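Local coordinates for protein CghA (Chaetomium globosum, PDB 6KBC) that belongs to a family of two-domain, beta-rich proteins with calycin-like folds and binds the ligand WK1 in a pocket, at residues 31-36 / 224-229; 46-51 / 63-68; 76-81 / 92-97; 132-137 / 145-150. One frame throughout, in Å; residues are numbered along the deposited sequence.

Contact 1 of 4, residues 31-36 / 224-229; sequences GNLFPK and GGMDRS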
# COMPACT_ATOMS: atom_id res chain seq x y z
N GLY A 31 -3.92 -15.11 -1.83
CA GLY A 31 -3.01 -14.00 -1.60
C GLY A 31 -2.06 -13.75 -2.74
O GLY A 31 -1.53 -12.64 -2.85
N ASN A 32 -1.83 -14.75 -3.60
CA ASN A 32 -0.92 -14.61 -4.73
C ASN A 32 0.48 -14.20 -4.28
O ASN A 32 1.20 -13.50 -5.00
CB ASN A 32 -1.45 -13.61 -5.77
CG ASN A 32 -2.50 -14.21 -6.67
OD1 ASN A 32 -2.19 -14.63 -7.79
ND2 ASN A 32 -3.73 -14.25 -6.20
N LEU A 33 0.87 -14.63 -3.08
CA LEU A 33 2.09 -14.11 -2.48
C LEU A 33 3.35 -14.62 -3.17
O LEU A 33 4.40 -13.97 -3.09
CB LEU A 33 2.13 -14.48 -0.99
CG LEU A 33 1.01 -13.83 -0.19
CD1 LEU A 33 1.09 -14.24 1.29
CD2 LEU A 33 1.08 -12.31 -0.38
N PHE A 34 3.28 -15.77 -3.81
CA PHE A 34 4.46 -16.27 -4.51
C PHE A 34 4.74 -15.41 -5.74
O PHE A 34 3.81 -15.02 -6.45
CB PHE A 34 4.27 -17.73 -4.90
CG PHE A 34 5.55 -18.39 -5.35
CD1 PHE A 34 6.49 -18.80 -4.42
CD2 PHE A 34 5.82 -18.57 -6.70
CE1 PHE A 34 7.68 -19.40 -4.83
CE2 PHE A 34 7.00 -19.16 -7.11
CZ PHE A 34 7.93 -19.57 -6.18
N PRO A 35 6.00 -15.08 -6.01
CA PRO A 35 6.31 -14.15 -7.09
C PRO A 35 5.76 -14.61 -8.43
O PRO A 35 5.74 -15.80 -8.74
CB PRO A 35 7.84 -14.11 -7.10
CG PRO A 35 8.23 -14.47 -5.71
CD PRO A 35 7.20 -15.45 -5.24
N LYS A 36 5.31 -13.63 -9.23
CA LYS A 36 4.80 -13.91 -10.56
C LYS A 36 5.91 -14.02 -11.59
O LYS A 36 5.68 -14.56 -12.68
CB LYS A 36 3.81 -12.81 -10.97
CG LYS A 36 2.58 -12.75 -10.06
CD LYS A 36 1.89 -14.10 -9.98
CE LYS A 36 0.69 -14.04 -9.08
NZ LYS A 36 0.00 -15.36 -8.93
N GLY A 224 -3.11 -2.51 10.74
CA GLY A 224 -2.38 -2.45 9.49
C GLY A 224 -2.88 -3.54 8.58
O GLY A 224 -3.84 -4.24 8.89
N GLY A 225 -2.20 -3.68 7.46
CA GLY A 225 -2.61 -4.71 6.51
C GLY A 225 -1.44 -5.17 5.68
O GLY A 225 -0.35 -4.64 5.85
N MET A 226 -1.71 -6.13 4.83
CA MET A 226 -0.70 -6.67 3.91
C MET A 226 -1.25 -6.46 2.50
O MET A 226 -2.36 -6.86 2.25
CB MET A 226 -0.43 -8.14 4.19
CG MET A 226 0.81 -8.63 3.52
SD MET A 226 0.44 -9.18 1.88
CE MET A 226 2.04 -9.08 1.11
N ASP A 227 -0.50 -5.74 1.67
CA ASP A 227 -0.91 -5.45 0.28
C ASP A 227 0.04 -6.18 -0.66
O ASP A 227 1.20 -6.27 -0.36
CB ASP A 227 -0.93 -3.95 -0.01
CG ASP A 227 -2.01 -3.18 0.73
OD1 ASP A 227 -2.34 -3.53 1.82
OD2 ASP A 227 -2.50 -2.24 0.17
N ARG A 228 -0.49 -6.62 -1.78
CA ARG A 228 0.27 -7.40 -2.74
C ARG A 228 0.04 -6.82 -4.12
O ARG A 228 -1.11 -6.58 -4.50
CB ARG A 228 -0.14 -8.88 -2.71
CG ARG A 228 0.43 -9.74 -3.82
CD ARG A 228 1.94 -9.85 -3.76
NE ARG A 228 2.38 -10.95 -4.61
CZ ARG A 228 3.27 -10.86 -5.60
NH1 ARG A 228 3.85 -9.71 -5.89
NH2 ARG A 228 3.59 -11.94 -6.30
N SER A 229 1.12 -6.60 -4.86
CA SER A 229 1.04 -5.97 -6.16
C SER A 229 2.04 -6.61 -7.11
O SER A 229 3.11 -7.07 -6.69
CB SER A 229 1.30 -4.48 -6.07
OG SER A 229 1.35 -3.87 -7.36
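Arg-228 reaches out of strand 223-231 into the loop 31-36 and grips Asn-32 O side-on with two nitrogens, NE at 2.8 Å from that oxygen and NH2 at 3.1 Å. Asn-32 O lies close to the guanidinium plane, but NE stands above the Asn-32 carbonyl plane, 40° out of it. A weak bond from Arg-228 NH2 to Phe-34 O, 3.1 Å long, takes in a second loop carbonyl. The arginine chain bends at chi2 (64°), which sets the place of CD; nearer the backbone, Arg-228 CG rests 3.6 Å from Gly-31 O. The loop is braced within itself by Lys-36 NZ, which meets a lone pair of Asn-32 OD1 at 2.6 Å. Away from the arginine the contact thins to one apolar pair, Leu-33 CD2 on Met-226 CE at 3.7 Å, and on the outer side Phe-34, partly exposed, turns its CB away from the strand. This is structural packing in the N-terminal calycin-like domain, tying the loop between strands 6-10 and 46-54 to strand 223-231. Arg-228 NH2 also forms a salt bridge with Glu-47 OE2; with carbonyls and a carboxylate around it, the buried guanidinium is probably held in its charged form.

Contact 2 of 4, residues 46-51 / 63-68; sequences VETWLF and TVSFFR. With WK1 ((2S)-3-[(2S,4E)-4-[[(1R,2S,4aR,6S,8R,8aS)-2-[(E)-but-2-en-2-yl]-6,8-dimethyl-1,2,4a,5,6,7,8,8a-octahydronaphthalen-1-yl]-oxidanyl-methylidene]-3,5-bis(oxidanylidene)pyrrolidin-2-yl]-2-methyl-2-oxidanyl-propanoic acid), chain B.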
# COMPACT_ATOMS: atom_id res chain seq x y z
N VAL A 46 7.54 -5.13 -11.80
CA VAL A 46 7.74 -4.80 -10.40
C VAL A 46 6.79 -5.64 -9.58
O VAL A 46 5.61 -5.77 -9.91
CB VAL A 46 7.56 -3.29 -10.13
CG1 VAL A 46 6.15 -2.84 -10.44
CG2 VAL A 46 7.88 -3.00 -8.66
N GLU A 47 7.32 -6.27 -8.54
CA GLU A 47 6.53 -7.01 -7.58
C GLU A 47 6.71 -6.34 -6.22
O GLU A 47 7.81 -5.89 -5.88
CB GLU A 47 6.96 -8.48 -7.51
CG GLU A 47 6.81 -9.17 -8.85
CD GLU A 47 6.48 -10.64 -8.73
OE1 GLU A 47 7.31 -11.47 -9.15
OE2 GLU A 47 5.38 -10.96 -8.25
N THR A 48 5.61 -6.24 -5.48
CA THR A 48 5.58 -5.52 -4.22
C THR A 48 4.83 -6.35 -3.18
O THR A 48 3.74 -6.85 -3.46
CB THR A 48 4.92 -4.14 -4.37
OG1 THR A 48 5.52 -3.45 -5.47
CG2 THR A 48 5.11 -3.32 -3.10
N TRP A 49 5.44 -6.50 -2.01
CA TRP A 49 4.79 -7.02 -0.82
C TRP A 49 4.84 -5.91 0.22
O TRP A 49 5.94 -5.52 0.64
CB TRP A 49 5.48 -8.28 -0.29
CG TRP A 49 5.45 -9.45 -1.24
CD1 TRP A 49 4.62 -10.54 -1.17
CD2 TRP A 49 6.27 -9.65 -2.39
NE1 TRP A 49 4.89 -11.40 -2.20
CE2 TRP A 49 5.89 -10.88 -2.97
CE3 TRP A 49 7.29 -8.91 -2.99
CZ2 TRP A 49 6.50 -11.38 -4.11
CZ3 TRP A 49 7.89 -9.41 -4.13
CH2 TRP A 49 7.49 -10.62 -4.68
N LEU A 50 3.68 -5.40 0.61
CA LEU A 50 3.62 -4.26 1.53
C LEU A 50 3.06 -4.70 2.87
O LEU A 50 2.05 -5.41 2.93
CB LEU A 50 2.74 -3.14 0.95
CG LEU A 50 2.48 -1.88 1.81
CD1 LEU A 50 2.28 -0.67 0.88
CD2 LEU A 50 1.25 -2.04 2.74
N PHE A 51 3.68 -4.23 3.95
CA PHE A 51 3.23 -4.49 5.31
C PHE A 51 3.26 -3.18 6.07
O PHE A 51 4.26 -2.46 6.01
CB PHE A 51 4.11 -5.52 6.04
CG PHE A 51 4.25 -6.84 5.33
CD1 PHE A 51 5.16 -6.99 4.30
CD2 PHE A 51 3.50 -7.94 5.73
CE1 PHE A 51 5.30 -8.23 3.65
CE2 PHE A 51 3.63 -9.17 5.09
CZ PHE A 51 4.53 -9.31 4.05
N THR A 63 5.60 1.62 7.59
CA THR A 63 5.28 0.87 6.39
C THR A 63 6.58 0.41 5.75
O THR A 63 7.59 1.11 5.80
CB THR A 63 4.43 1.70 5.40
OG1 THR A 63 3.96 0.85 4.35
CG2 THR A 63 5.24 2.86 4.81
N VAL A 64 6.54 -0.79 5.20
CA VAL A 64 7.66 -1.33 4.44
C VAL A 64 7.08 -1.94 3.17
O VAL A 64 6.05 -2.61 3.21
CB VAL A 64 8.46 -2.36 5.27
CG1 VAL A 64 7.54 -3.47 5.78
CG2 VAL A 64 9.60 -2.93 4.46
N SER A 65 7.73 -1.67 2.05
CA SER A 65 7.41 -2.35 0.81
C SER A 65 8.64 -3.15 0.42
O SER A 65 9.73 -2.58 0.30
CB SER A 65 7.02 -1.36 -0.30
OG SER A 65 5.74 -0.82 -0.04
N PHE A 66 8.47 -4.46 0.28
CA PHE A 66 9.51 -5.32 -0.27
C PHE A 66 9.35 -5.32 -1.79
O PHE A 66 8.32 -5.74 -2.31
CB PHE A 66 9.40 -6.73 0.28
CG PHE A 66 9.66 -6.83 1.76
CD1 PHE A 66 8.65 -6.58 2.68
CD2 PHE A 66 10.92 -7.19 2.24
CE1 PHE A 66 8.88 -6.68 4.05
CE2 PHE A 66 11.15 -7.29 3.61
CZ PHE A 66 10.13 -7.04 4.52
N PHE A 67 10.38 -4.84 -2.48
CA PHE A 67 10.35 -4.64 -3.92
C PHE A 67 11.25 -5.62 -4.65
O PHE A 67 12.38 -5.88 -4.22
CB PHE A 67 10.80 -3.22 -4.29
CG PHE A 67 9.80 -2.14 -4.00
CD1 PHE A 67 8.51 -2.21 -4.50
CD2 PHE A 67 10.17 -1.03 -3.26
CE1 PHE A 67 7.60 -1.19 -4.26
CE2 PHE A 67 9.27 -0.00 -3.02
CZ PHE A 67 7.98 -0.08 -3.52
N ARG A 68 10.74 -6.16 -5.75
CA ARG A 68 11.55 -6.65 -6.87
C ARG A 68 11.18 -5.78 -8.06
O ARG A 68 10.09 -5.92 -8.61
CB ARG A 68 11.29 -8.13 -7.15
CG ARG A 68 11.78 -9.09 -6.08
CD ARG A 68 11.23 -10.46 -6.40
NE ARG A 68 11.84 -11.52 -5.61
CZ ARG A 68 11.69 -12.81 -5.89
NH1 ARG A 68 10.97 -13.18 -6.94
NH2 ARG A 68 12.26 -13.74 -5.12
O WK1 B . 11.11 5.42 -1.12
C17 WK1 B . 10.16 5.20 -0.41
O1 WK1 B . 10.28 4.97 0.76
C19 WK1 B . 8.80 5.21 -0.97
O2 WK1 B . 8.76 5.62 -2.29
C18 WK1 B . 7.98 6.21 -0.22
C20 WK1 B . 8.35 3.78 -0.86
C22 WK1 B . 6.89 3.66 -1.00
N WK1 B . 6.28 2.37 -0.74
C21 WK1 B . 5.41 2.09 -1.71
O5 WK1 B . 4.69 0.99 -1.71
C23 WK1 B . 6.31 4.03 -2.28
O4 WK1 B . 6.57 5.13 -2.95
C24 WK1 B . 5.35 3.10 -2.77
C16 WK1 B . 4.57 3.21 -4.00
O3 WK1 B . 4.74 4.24 -4.72
C9 WK1 B . 3.52 2.22 -4.31
C8 WK1 B . 2.34 2.80 -3.49
C12 WK1 B . 2.60 3.39 -2.12
C13 WK1 B . 2.45 2.71 -1.01
C90 WK1 B . 2.72 3.31 0.32
C14 WK1 B . 3.06 4.80 -2.00
C7 WK1 B . 1.62 3.88 -4.25
C6 WK1 B . 1.20 3.62 -5.46
C3 WK1 B . 1.72 2.38 -6.11
C4 WK1 B . 3.17 2.09 -5.78
C5 WK1 B . 3.46 0.68 -6.25
C11 WK1 B . 4.92 0.39 -6.14
C2 WK1 B . 1.43 2.22 -7.58
C1 WK1 B . 1.53 0.75 -7.84
C10 WK1 B . 1.07 0.31 -9.19
C WK1 B . 2.97 0.37 -7.66
O HOH W 1 10.10 -11.68 -9.23
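Thr-48 and Phe-67 lie side by side and point the same way, with the threonine hydroxyl set against the edge of the aromatic ring: Thr-48 OG1 is in the ring plane, 3.3 Å from Phe-67 CE1. The phenylalanine CG is anti to its carbonyl carbon (chi1 -75°), and the ring leans back toward strand 46-54, where Thr-48 CG2 also meets CE1, at 3.5 Å. The two residues belong to an antiparallel beta hairpin of the calycin-like N-terminal domain, strands 46-54 and 60-69, laced by paired backbone bonds at Glu-47 with Arg-68, Trp-49 with Phe-66 and Phe-51 with Val-64. Its two faces do different work. On the face of Glu-47, Trp-49 and Phe-51 the packing is largely aromatic. The Phe-51 and Phe-66 rings meet rim to rim with planes at 87°, Phe-51 CD1 being 3.7 Å from Phe-66 CE1, while Phe-135 from strand 132-137 packs against both and stacks on Trp-49. The indole turns its edge to Phe-66 O, with CE3 3.4 Å from that oxygen, and Trp-49 CH2 touches Arg-68 CD at 4.1 Å. Farther out a water bridges Glu-47 OE1 and Arg-68 NH1; the carboxylate has its salt bridge with Arg-228, and Arg-68 NH1 also bonds Ser-8 OG. The face of Thr-48, Leu-50, Ser-65 and Phe-67 lines the ligand pocket. Phe-67 CE1 comes within 3.6 Å of WK1 C11, and Ser-65 OG donates a hydrogen bond of 2.7 Å to WK1 O5.

Contact 3 of 4, residues 76-81 / 92-97; sequences SFRAAI and SQHLVV. With WK1 ((2S)-3-[(2S,4E)-4-[[(1R,2S,4aR,6S,8R,8aS)-2-[(E)-but-2-en-2-yl]-6,8-dimethyl-1,2,4a,5,6,7,8,8a-octahydronaphthalen-1-yl]-oxidanyl-methylidene]-3,5-bis(oxidanylidene)pyrrolidin-2-yl]-2-methyl-2-oxidanyl-propanoic acid), chain B.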
# COMPACT_ATOMS: atom_id res chain seq x y z
N SER A 76 17.73 -4.10 -7.97
CA SER A 76 16.33 -4.45 -8.14
C SER A 76 15.63 -4.84 -6.85
O SER A 76 14.40 -4.87 -6.82
CB SER A 76 16.18 -5.60 -9.14
OG SER A 76 16.37 -5.14 -10.46
N PHE A 77 16.37 -5.16 -5.79
CA PHE A 77 15.80 -5.75 -4.59
C PHE A 77 15.97 -4.79 -3.43
O PHE A 77 17.08 -4.35 -3.13
CB PHE A 77 16.46 -7.10 -4.27
CG PHE A 77 16.56 -7.99 -5.45
CD1 PHE A 77 15.45 -8.19 -6.26
CD2 PHE A 77 17.75 -8.61 -5.78
CE1 PHE A 77 15.53 -9.01 -7.37
CE2 PHE A 77 17.84 -9.42 -6.89
CZ PHE A 77 16.72 -9.62 -7.69
N ARG A 78 14.86 -4.49 -2.77
CA ARG A 78 14.79 -3.29 -1.96
C ARG A 78 13.64 -3.47 -0.98
O ARG A 78 12.57 -3.92 -1.37
CB ARG A 78 14.58 -2.09 -2.88
CG ARG A 78 14.69 -0.71 -2.32
CD ARG A 78 14.36 0.24 -3.46
NE ARG A 78 15.30 0.12 -4.58
CZ ARG A 78 16.45 0.78 -4.68
NH1 ARG A 78 16.80 1.67 -3.76
NH2 ARG A 78 17.23 0.59 -5.73
N ALA A 79 13.89 -3.16 0.28
CA ALA A 79 12.83 -3.01 1.27
C ALA A 79 12.78 -1.53 1.57
O ALA A 79 13.71 -0.99 2.18
CB ALA A 79 13.08 -3.84 2.53
N ALA A 80 11.72 -0.86 1.11
CA ALA A 80 11.58 0.57 1.31
C ALA A 80 10.80 0.79 2.59
O ALA A 80 9.66 0.33 2.71
CB ALA A 80 10.88 1.24 0.13
N ILE A 81 11.41 1.49 3.55
CA ILE A 81 10.87 1.60 4.90
C ILE A 81 10.59 3.05 5.23
O ILE A 81 11.42 3.93 4.99
CB ILE A 81 11.83 1.00 5.95
CG1 ILE A 81 12.13 -0.46 5.63
CG2 ILE A 81 11.22 1.12 7.34
CD1 ILE A 81 13.46 -0.95 6.21
N SER A 92 13.21 7.23 7.08
CA SER A 92 12.98 6.65 5.77
C SER A 92 14.31 6.15 5.25
O SER A 92 15.25 6.93 5.10
CB SER A 92 12.37 7.67 4.80
OG SER A 92 11.09 8.11 5.24
N GLN A 93 14.38 4.86 4.96
CA GLN A 93 15.57 4.31 4.34
C GLN A 93 15.16 3.14 3.46
O GLN A 93 14.15 2.48 3.72
CB GLN A 93 16.60 3.85 5.37
CG GLN A 93 17.37 4.96 6.05
CD GLN A 93 18.50 4.42 6.90
OE1 GLN A 93 19.01 3.32 6.63
NE2 GLN A 93 18.89 5.17 7.92
N HIS A 94 15.95 2.91 2.43
CA HIS A 94 15.89 1.68 1.65
C HIS A 94 16.99 0.75 2.13
O HIS A 94 18.13 1.17 2.35
CB HIS A 94 16.09 1.96 0.16
CG HIS A 94 15.00 2.79 -0.44
ND1 HIS A 94 15.04 3.22 -1.75
CD2 HIS A 94 13.84 3.25 0.07
CE1 HIS A 94 13.94 3.91 -2.01
NE2 HIS A 94 13.20 3.94 -0.92
N LEU A 95 16.63 -0.51 2.32
CA LEU A 95 17.60 -1.59 2.48
C LEU A 95 17.73 -2.23 1.11
O LEU A 95 16.87 -3.01 0.68
CB LEU A 95 17.14 -2.60 3.52
CG LEU A 95 16.80 -2.02 4.89
CD1 LEU A 95 16.38 -3.15 5.83
CD2 LEU A 95 17.99 -1.27 5.44
N VAL A 96 18.79 -1.88 0.39
CA VAL A 96 19.07 -2.46 -0.91
C VAL A 96 19.94 -3.70 -0.70
O VAL A 96 20.99 -3.61 -0.06
CB VAL A 96 19.76 -1.45 -1.83
CG1 VAL A 96 19.89 -2.01 -3.24
CG2 VAL A 96 18.99 -0.12 -1.83
N VAL A 97 19.49 -4.83 -1.22
CA VAL A 97 20.14 -6.11 -0.96
C VAL A 97 20.39 -6.82 -2.28
O VAL A 97 19.72 -6.57 -3.29
CB VAL A 97 19.29 -7.00 -0.01
CG1 VAL A 97 19.10 -6.30 1.33
CG2 VAL A 97 17.96 -7.34 -0.64
O WK1 B . 11.11 5.42 -1.12
C17 WK1 B . 10.16 5.20 -0.41
O1 WK1 B . 10.28 4.97 0.76
C19 WK1 B . 8.80 5.21 -0.97
O2 WK1 B . 8.76 5.62 -2.29
C18 WK1 B . 7.98 6.21 -0.22
C20 WK1 B . 8.35 3.78 -0.86
C22 WK1 B . 6.89 3.66 -1.00
N WK1 B . 6.28 2.37 -0.74
C21 WK1 B . 5.41 2.09 -1.71
O5 WK1 B . 4.69 0.99 -1.71
C23 WK1 B . 6.31 4.03 -2.28
O4 WK1 B . 6.57 5.13 -2.95
C24 WK1 B . 5.35 3.10 -2.77
C16 WK1 B . 4.57 3.21 -4.00
O3 WK1 B . 4.74 4.24 -4.72
C9 WK1 B . 3.52 2.22 -4.31
C8 WK1 B . 2.34 2.80 -3.49
C12 WK1 B . 2.60 3.39 -2.12
C13 WK1 B . 2.45 2.71 -1.01
C90 WK1 B . 2.72 3.31 0.32
C14 WK1 B . 3.06 4.80 -2.00
C7 WK1 B . 1.62 3.88 -4.25
C6 WK1 B . 1.20 3.62 -5.46
C3 WK1 B . 1.72 2.38 -6.11
C4 WK1 B . 3.17 2.09 -5.78
C5 WK1 B . 3.46 0.68 -6.25
C11 WK1 B . 4.92 0.39 -6.14
C2 WK1 B . 1.43 2.22 -7.58
C1 WK1 B . 1.53 0.75 -7.84
C10 WK1 B . 1.07 0.31 -9.19
C WK1 B . 2.97 0.37 -7.66
O HOH W 2 19.15 -5.17 -5.34
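Arg-78 and His-94 meet on the ligand side of the two strands, where Arg-78 NH1 donates to His-94 ND1 over 3.1 Å. With Ile-81 on the other face, they lose the most surface to the pairing. The N-H points at the nitrogen with an angle of 151°, and the guanidinium and imidazole planes stand 76° apart. The arginine leaves its backbone extended, its CG passing 3.9 Å from His-94 CB, then bends at chi3 (-62°) to swing NE aside. One face of the guanidinium is covered by Val-96, whose CG2 lies 3.4 Å from Arg-78 NH1, while Arg-78 NH2 is held by Ala-75 O. With ND1 accepting, His-94 is left to donate through NE2, which reaches WK1 O at 2.6 Å in the plane of the ring. Arg-78 thus probably helps, from the second shell, to set the rotation of the His-94 ring. Ala-80 CB, beside His-94 CD2 at 3.6 Å, lines the same pocket. The strands 77-85 and 90-96 that carry these residues form an antiparallel beta hairpin of the calycin-like domain, in which Ala-79 and Leu-95 are a hydrogen-bonded pair, as are Ile-81 and Gln-93. Ile-81, which loses the most of all, is buried on the Ala-79 and Leu-95 face. Its CD1 meets Leu-95 CD1 at 3.7 Å, and Ile-81 also packs on Val-64 and Phe-148. Farther along, Phe-77 CB touches Val-97 CG2 at 3.9 Å.

Contact 4 of 4, residues 132-137 / 145-150; sequences TASFDV and TVVFDA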
# COMPACT_ATOMS: atom_id res chain seq x y z
N THR A 132 19.44 -8.08 6.71
CA THR A 132 18.37 -9.03 6.51
C THR A 132 17.05 -8.32 6.76
O THR A 132 16.88 -7.64 7.77
CB THR A 132 18.50 -10.24 7.45
OG1 THR A 132 19.86 -10.69 7.44
CG2 THR A 132 17.60 -11.36 6.99
N ALA A 133 16.12 -8.45 5.81
CA ALA A 133 14.74 -8.02 5.99
C ALA A 133 13.87 -9.14 5.48
O ALA A 133 14.06 -9.61 4.36
CB ALA A 133 14.45 -6.71 5.26
N SER A 134 12.93 -9.60 6.30
CA SER A 134 12.21 -10.80 5.94
C SER A 134 10.75 -10.66 6.32
O SER A 134 10.40 -9.95 7.27
CB SER A 134 12.82 -12.03 6.64
OG SER A 134 12.45 -12.05 8.01
N PHE A 135 9.89 -11.33 5.57
CA PHE A 135 8.49 -11.44 5.94
C PHE A 135 8.06 -12.89 5.90
O PHE A 135 8.63 -13.72 5.20
CB PHE A 135 7.58 -10.56 5.04
CG PHE A 135 7.63 -10.89 3.57
CD1 PHE A 135 6.85 -11.90 3.03
CD2 PHE A 135 8.41 -10.13 2.71
CE1 PHE A 135 6.88 -12.18 1.67
CE2 PHE A 135 8.44 -10.40 1.35
CZ PHE A 135 7.68 -11.43 0.83
N ASP A 136 7.02 -13.18 6.68
CA ASP A 136 6.49 -14.51 6.81
C ASP A 136 4.98 -14.39 6.90
O ASP A 136 4.46 -13.62 7.72
CB ASP A 136 7.06 -15.19 8.07
CG ASP A 136 7.04 -16.69 7.99
OD1 ASP A 136 7.91 -17.26 7.30
OD2 ASP A 136 6.17 -17.29 8.66
N VAL A 137 4.26 -15.14 6.08
CA VAL A 137 2.80 -15.09 6.08
C VAL A 137 2.26 -16.50 6.20
O VAL A 137 2.66 -17.39 5.44
CB VAL A 137 2.25 -14.42 4.81
CG1 VAL A 137 0.76 -14.32 4.91
CG2 VAL A 137 2.87 -13.03 4.62
N THR A 145 4.63 -12.00 9.98
CA THR A 145 5.75 -11.52 10.76
C THR A 145 6.75 -10.90 9.82
O THR A 145 7.10 -11.49 8.80
CB THR A 145 6.40 -12.66 11.56
OG1 THR A 145 5.41 -13.25 12.41
CG2 THR A 145 7.52 -12.12 12.42
N VAL A 146 7.19 -9.69 10.15
CA VAL A 146 8.22 -8.99 9.40
C VAL A 146 9.35 -8.72 10.37
O VAL A 146 9.12 -8.22 11.47
CB VAL A 146 7.69 -7.68 8.80
CG1 VAL A 146 8.78 -6.99 8.01
CG2 VAL A 146 6.47 -7.98 7.94
N VAL A 147 10.57 -9.08 9.98
CA VAL A 147 11.71 -8.98 10.88
C VAL A 147 12.84 -8.25 10.17
O VAL A 147 13.20 -8.61 9.04
CB VAL A 147 12.19 -10.36 11.36
CG1 VAL A 147 13.38 -10.20 12.29
CG2 VAL A 147 11.05 -11.09 12.06
N PHE A 148 13.38 -7.24 10.82
CA PHE A 148 14.51 -6.49 10.32
C PHE A 148 15.73 -6.81 11.17
O PHE A 148 15.66 -6.80 12.40
CB PHE A 148 14.22 -4.99 10.35
CG PHE A 148 13.01 -4.59 9.54
CD1 PHE A 148 13.11 -4.44 8.17
CD2 PHE A 148 11.78 -4.42 10.15
CE1 PHE A 148 12.00 -4.09 7.42
CE2 PHE A 148 10.66 -4.07 9.40
CZ PHE A 148 10.78 -3.91 8.04
N ASP A 149 16.83 -7.12 10.50
CA ASP A 149 18.13 -7.31 11.14
C ASP A 149 19.12 -6.51 10.29
O ASP A 149 19.85 -7.07 9.46
CB ASP A 149 18.50 -8.80 11.26
CG ASP A 149 19.82 -9.02 11.98
OD1 ASP A 149 20.34 -8.07 12.61
OD2 ASP A 149 20.35 -10.15 11.89
N ALA A 150 19.13 -5.20 10.48
CA ALA A 150 20.00 -4.29 9.73
C ALA A 150 20.76 -3.44 10.74
O ALA A 150 20.44 -2.26 10.93
CB ALA A 150 19.20 -3.44 8.75
O HOH W 3 9.62 -12.81 9.12
O HOH W 4 15.22 -10.48 8.96
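Asp-149 N donates to Thr-132 O over 2.8 Å and almost straight, with an N-H...O angle of 170°. At the other end of the pairing Asp-136 N meets Thr-145 O at 2.7 Å, a short bond but a bent one, 133°. Between them Ser-134 and Val-147 exchange two backbone bonds, completing the ladder of an antiparallel beta hairpin, strands 132-137 and 143-150 of the calycin-like N-terminal domain. Two waters join the Ser-134 side chain to this ladder. Its OG sits in the crowded position between the backbone N and the carbonyl carbon (chi1 75°), near both of them: one lies 3.1 Å from Ser-134 OG and donates to Thr-145 O; the other, more weakly tied to the hydroxyl, donates to Val-147 O. Both carbonyls already accept a backbone N-H, so the waters are second partners for them. Ser-134 OG also lies 3.8 Å from Val-147 CB. Thr-132, Asp-136, Thr-145 and Asp-149 share this more exposed face, where Asp-136 OD2 turns to His-113 and Asp-149 forms a salt bridge with Arg-130. The reverse face is buried and apolar. There the Phe-135 ring leads away from strand 143-150, leaving its CB to touch Val-146 CG2 at 4.0 Å, and Val-146 CG1 rests 3.5 Å from Ser-134 O. Phe-148 packs on Val-64 of strand 60-69, and its CD1 comes to 3.9 Å from Ala-133 CB.

Contacts 1 and 2 are the buried ones; contacts 3 and 4 are only partly buried, each with a more open face. Strands 223-231, 46-54, 60-69 and 77-85 are successive neighbours, so contacts 1, 2 and 3 follow one another through backbone pairing, whereas contact 4 packs across the interior, its Phe-135 and Val-146 meeting the aromatic face of contact 2 and its Phe-148 meeting Ile-81 of contact 3. Only contact 1 involves an irregular loop, its polar grip coming from one buried arginine; the others are hairpins. Contacts 2 and 3 both touch WK1, through a serine hydroxyl and a histidine, while polar side chains of contact 4 bind water, His-113 and Arg-130.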